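PDB 5XSW: chitinase, which probably hydrolyses internal glycosidic bonds of chitin as an endochitinase, and binds a glycan in a pocket of its helical domain. Local coordinates for residues F40-A52 against T80-G92. Sequence-based numbering, arbitrary orientation.
Sequences FETTGKVLSIKYA and TTVKIIIEIQKSG
Strand 45-51 pairs antiparallel with strand 80-89 at one margin of a four-stranded sheet, in the N-terminal all-beta domain, a two-sheet sandwich remote from the glycan pocket of the helical domain. The ladder is broken by a classic beta bulge: L47 and S48 both face E87, whose O takes one bond from L47 N (2.8 Å) and a weak one from S48 N (3.4 Å). At the bulge the L47 side chain points toward the partner strand, with CD1 against Q89 N and CB. E87 N closes the bulge with a nearly straight bond to S48 O (171°), and regular pairing resumes at K50 and I85. V46, I49, Y51, I84, I86 and I88 line the inner face. I49 CG2 presses on I84 CG2 at 3.5 Å, and its CG1 branch runs beside I86. The Y51 ring lies alongside I84, with CD1 3.7 Å from CG1 of I84 and CE1 equally close to V82 CG1; R73 adds a cation-pi contact. F40, on a strand of the facing sheet, sends CE2 to I86 CD1 (4.0 Å), while I88 CD1 sits at the ring edge. I88 bends at chi2 (-74°), carrying CD1 to V46 CG2 and T42 CG2. In the connection between the sheets, T42 OG1 accepts from G44 N in an ST turn and also bonds P95 O. T43 OG1 lies between its own N and carbonyl carbon (chi1 54°), from where it donates in the carbonyl plane to a lone pair of S91 O, 2.7 Å away.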
# COMPACT_ATOMS: atom_id res chain seq x y z
N PHE A 40 -14.17 29.87 11.33
CA PHE A 40 -15.13 30.96 11.16
C PHE A 40 -14.61 32.15 11.99
O PHE A 40 -13.65 32.02 12.74
CB PHE A 40 -16.54 30.54 11.58
CG PHE A 40 -16.67 30.25 13.08
CD1 PHE A 40 -16.99 31.27 13.99
CD2 PHE A 40 -16.51 28.95 13.57
CE1 PHE A 40 -17.13 30.99 15.39
CE2 PHE A 40 -16.63 28.65 14.94
CZ PHE A 40 -16.95 29.69 15.87
N GLU A 41 -15.28 33.29 11.84
CA GLU A 41 -14.84 34.49 12.54
C GLU A 41 -15.94 34.98 13.47
O GLU A 41 -17.12 34.83 13.17
CB GLU A 41 -14.42 35.57 11.54
CG GLU A 41 -13.10 35.24 10.87
CD GLU A 41 -12.81 36.08 9.61
OE1 GLU A 41 -11.62 36.27 9.29
OE2 GLU A 41 -13.75 36.53 8.92
N THR A 42 -15.53 35.48 14.63
CA THR A 42 -16.41 36.20 15.54
C THR A 42 -15.56 37.13 16.42
O THR A 42 -14.38 36.84 16.70
CB THR A 42 -17.22 35.24 16.41
OG1 THR A 42 -17.97 35.97 17.38
CG2 THR A 42 -16.28 34.23 17.13
N THR A 43 -16.13 38.27 16.82
CA THR A 43 -15.48 39.14 17.80
C THR A 43 -15.97 38.79 19.20
O THR A 43 -15.46 39.30 20.20
CB THR A 43 -15.78 40.64 17.52
OG1 THR A 43 -17.20 40.83 17.42
CG2 THR A 43 -15.16 41.05 16.20
N GLY A 44 -16.99 37.94 19.27
CA GLY A 44 -17.53 37.52 20.55
C GLY A 44 -16.62 36.50 21.24
O GLY A 44 -15.52 36.21 20.76
N LYS A 45 -17.08 35.95 22.36
CA LYS A 45 -16.27 35.00 23.12
C LYS A 45 -16.88 33.64 22.93
O LYS A 45 -18.08 33.47 23.14
CB LYS A 45 -16.22 35.35 24.62
CG LYS A 45 -15.67 34.20 25.50
CD LYS A 45 -15.48 34.63 26.99
CE LYS A 45 -13.99 34.80 27.37
NZ LYS A 45 -13.74 35.10 28.84
N VAL A 46 -16.09 32.66 22.50
CA VAL A 46 -16.66 31.33 22.32
C VAL A 46 -16.93 30.72 23.71
O VAL A 46 -16.00 30.59 24.51
CB VAL A 46 -15.74 30.39 21.50
CG1 VAL A 46 -16.37 28.98 21.44
CG2 VAL A 46 -15.48 30.95 20.11
N LEU A 47 -18.17 30.34 23.97
CA LEU A 47 -18.52 29.68 25.24
C LEU A 47 -18.42 28.16 25.16
O LEU A 47 -17.92 27.51 26.06
CB LEU A 47 -19.94 30.06 25.66
CG LEU A 47 -20.16 31.56 25.93
CD1 LEU A 47 -21.64 31.94 25.91
CD2 LEU A 47 -19.56 31.94 27.25
N SER A 48 -18.91 27.60 24.07
CA SER A 48 -18.84 26.16 23.85
C SER A 48 -19.10 25.79 22.38
O SER A 48 -19.90 26.43 21.69
CB SER A 48 -19.86 25.45 24.72
OG SER A 48 -21.13 25.66 24.12
N ILE A 49 -18.44 24.72 21.92
CA ILE A 49 -18.73 24.15 20.61
C ILE A 49 -18.88 22.65 20.86
O ILE A 49 -17.93 22.01 21.34
CB ILE A 49 -17.59 24.42 19.60
CG1 ILE A 49 -17.35 25.92 19.43
CG2 ILE A 49 -17.86 23.74 18.26
CD1 ILE A 49 -16.27 26.26 18.38
N LYS A 50 -20.06 22.12 20.58
CA LYS A 50 -20.38 20.72 20.89
C LYS A 50 -21.09 20.09 19.74
O LYS A 50 -21.67 20.80 18.91
CB LYS A 50 -21.24 20.61 22.15
CG LYS A 50 -20.57 21.21 23.39
CD LYS A 50 -21.45 21.04 24.62
CE LYS A 50 -20.72 21.42 25.90
NZ LYS A 50 -21.55 21.12 27.11
N TYR A 51 -21.07 18.75 19.65
CA TYR A 51 -21.87 18.09 18.63
C TYR A 51 -23.28 17.97 19.12
O TYR A 51 -23.49 17.74 20.30
CB TYR A 51 -21.37 16.68 18.28
CG TYR A 51 -20.00 16.65 17.66
CD1 TYR A 51 -19.76 17.25 16.41
CD2 TYR A 51 -18.96 16.01 18.29
CE1 TYR A 51 -18.51 17.23 15.84
CE2 TYR A 51 -17.69 15.97 17.73
CZ TYR A 51 -17.48 16.57 16.49
OH TYR A 51 -16.24 16.54 15.93
N ALA A 52 -24.24 18.08 18.20
CA ALA A 52 -25.63 18.03 18.56
C ALA A 52 -26.00 16.69 19.17
O ALA A 52 -26.88 16.63 20.02
CB ALA A 52 -26.50 18.32 17.37
N THR A 80 -23.59 11.40 4.85
CA THR A 80 -23.09 11.50 6.22
C THR A 80 -23.35 12.95 6.68
O THR A 80 -23.08 13.87 5.92
CB THR A 80 -21.57 11.16 6.32
OG1 THR A 80 -21.36 9.77 6.01
CG2 THR A 80 -21.01 11.44 7.71
N THR A 81 -23.91 13.15 7.87
CA THR A 81 -24.17 14.51 8.35
C THR A 81 -23.62 14.69 9.74
O THR A 81 -23.65 13.76 10.55
CB THR A 81 -25.67 14.82 8.32
OG1 THR A 81 -26.10 14.75 6.96
CG2 THR A 81 -26.00 16.26 8.88
N VAL A 82 -23.04 15.87 10.00
CA VAL A 82 -22.54 16.16 11.34
C VAL A 82 -23.08 17.56 11.75
O VAL A 82 -22.97 18.51 10.99
CB VAL A 82 -21.00 16.13 11.42
CG1 VAL A 82 -20.50 16.67 12.78
CG2 VAL A 82 -20.45 14.68 11.16
N LYS A 83 -23.71 17.66 12.93
CA LYS A 83 -24.31 18.93 13.36
C LYS A 83 -23.58 19.42 14.55
O LYS A 83 -23.32 18.66 15.48
CB LYS A 83 -25.80 18.78 13.65
CG LYS A 83 -26.59 18.65 12.39
CD LYS A 83 -28.07 18.61 12.62
CE LYS A 83 -28.83 18.39 11.32
NZ LYS A 83 -30.08 17.64 11.61
N ILE A 84 -23.19 20.69 14.49
CA ILE A 84 -22.41 21.28 15.54
C ILE A 84 -23.16 22.50 16.15
O ILE A 84 -23.76 23.30 15.42
CB ILE A 84 -21.05 21.74 14.99
CG1 ILE A 84 -20.21 20.50 14.60
CG2 ILE A 84 -20.31 22.56 15.99
CD1 ILE A 84 -18.88 20.87 13.97
N ILE A 85 -23.16 22.59 17.48
CA ILE A 85 -23.77 23.73 18.17
C ILE A 85 -22.70 24.60 18.79
O ILE A 85 -21.88 24.13 19.59
CB ILE A 85 -24.77 23.28 19.22
CG1 ILE A 85 -25.88 22.53 18.51
CG2 ILE A 85 -25.33 24.51 20.00
CD1 ILE A 85 -26.49 21.51 19.35
N ILE A 86 -22.70 25.86 18.36
CA ILE A 86 -21.74 26.87 18.78
C ILE A 86 -22.47 27.93 19.62
O ILE A 86 -23.48 28.48 19.19
CB ILE A 86 -21.09 27.58 17.58
CG1 ILE A 86 -20.42 26.56 16.63
CG2 ILE A 86 -20.15 28.70 18.04
CD1 ILE A 86 -20.29 27.10 15.23
N GLU A 87 -21.96 28.18 20.82
CA GLU A 87 -22.53 29.22 21.68
C GLU A 87 -21.53 30.33 21.88
O GLU A 87 -20.38 30.08 22.28
CB GLU A 87 -22.97 28.63 23.00
CG GLU A 87 -24.40 28.08 22.91
CD GLU A 87 -24.77 27.20 24.08
OE1 GLU A 87 -24.30 27.47 25.22
OE2 GLU A 87 -25.54 26.22 23.85
N ILE A 88 -21.96 31.56 21.57
CA ILE A 88 -21.08 32.72 21.59
C ILE A 88 -21.64 33.75 22.62
O ILE A 88 -22.84 34.01 22.66
CB ILE A 88 -21.03 33.41 20.21
CG1 ILE A 88 -20.58 32.45 19.11
CG2 ILE A 88 -20.07 34.64 20.23
CD1 ILE A 88 -19.11 32.17 19.17
N GLN A 89 -20.77 34.32 23.43
CA GLN A 89 -21.15 35.51 24.21
C GLN A 89 -20.93 36.80 23.43
O GLN A 89 -19.80 37.13 23.09
CB GLN A 89 -20.36 35.55 25.49
CG GLN A 89 -20.70 36.73 26.37
CD GLN A 89 -20.13 36.52 27.74
OE1 GLN A 89 -20.75 35.87 28.58
NE2 GLN A 89 -18.90 37.02 27.96
N LYS A 90 -22.02 37.53 23.14
CA LYS A 90 -21.96 38.67 22.18
C LYS A 90 -21.00 39.77 22.63
O LYS A 90 -21.02 40.19 23.78
CB LYS A 90 -23.36 39.25 21.98
CG LYS A 90 -23.48 40.26 20.86
CD LYS A 90 -24.95 40.53 20.61
CE LYS A 90 -25.17 41.48 19.46
NZ LYS A 90 -26.62 41.69 19.18
N SER A 91 -20.15 40.25 21.72
CA SER A 91 -19.27 41.35 22.06
C SER A 91 -18.57 41.78 20.81
O SER A 91 -18.42 40.97 19.88
CB SER A 91 -18.29 40.95 23.17
OG SER A 91 -17.08 41.64 23.05
N GLY A 92 -18.15 43.05 20.75
CA GLY A 92 -17.42 43.57 19.61
C GLY A 92 -18.36 43.86 18.45
O GLY A 92 -19.58 43.67 18.54
O HOH W 1 -22.34 24.56 22.28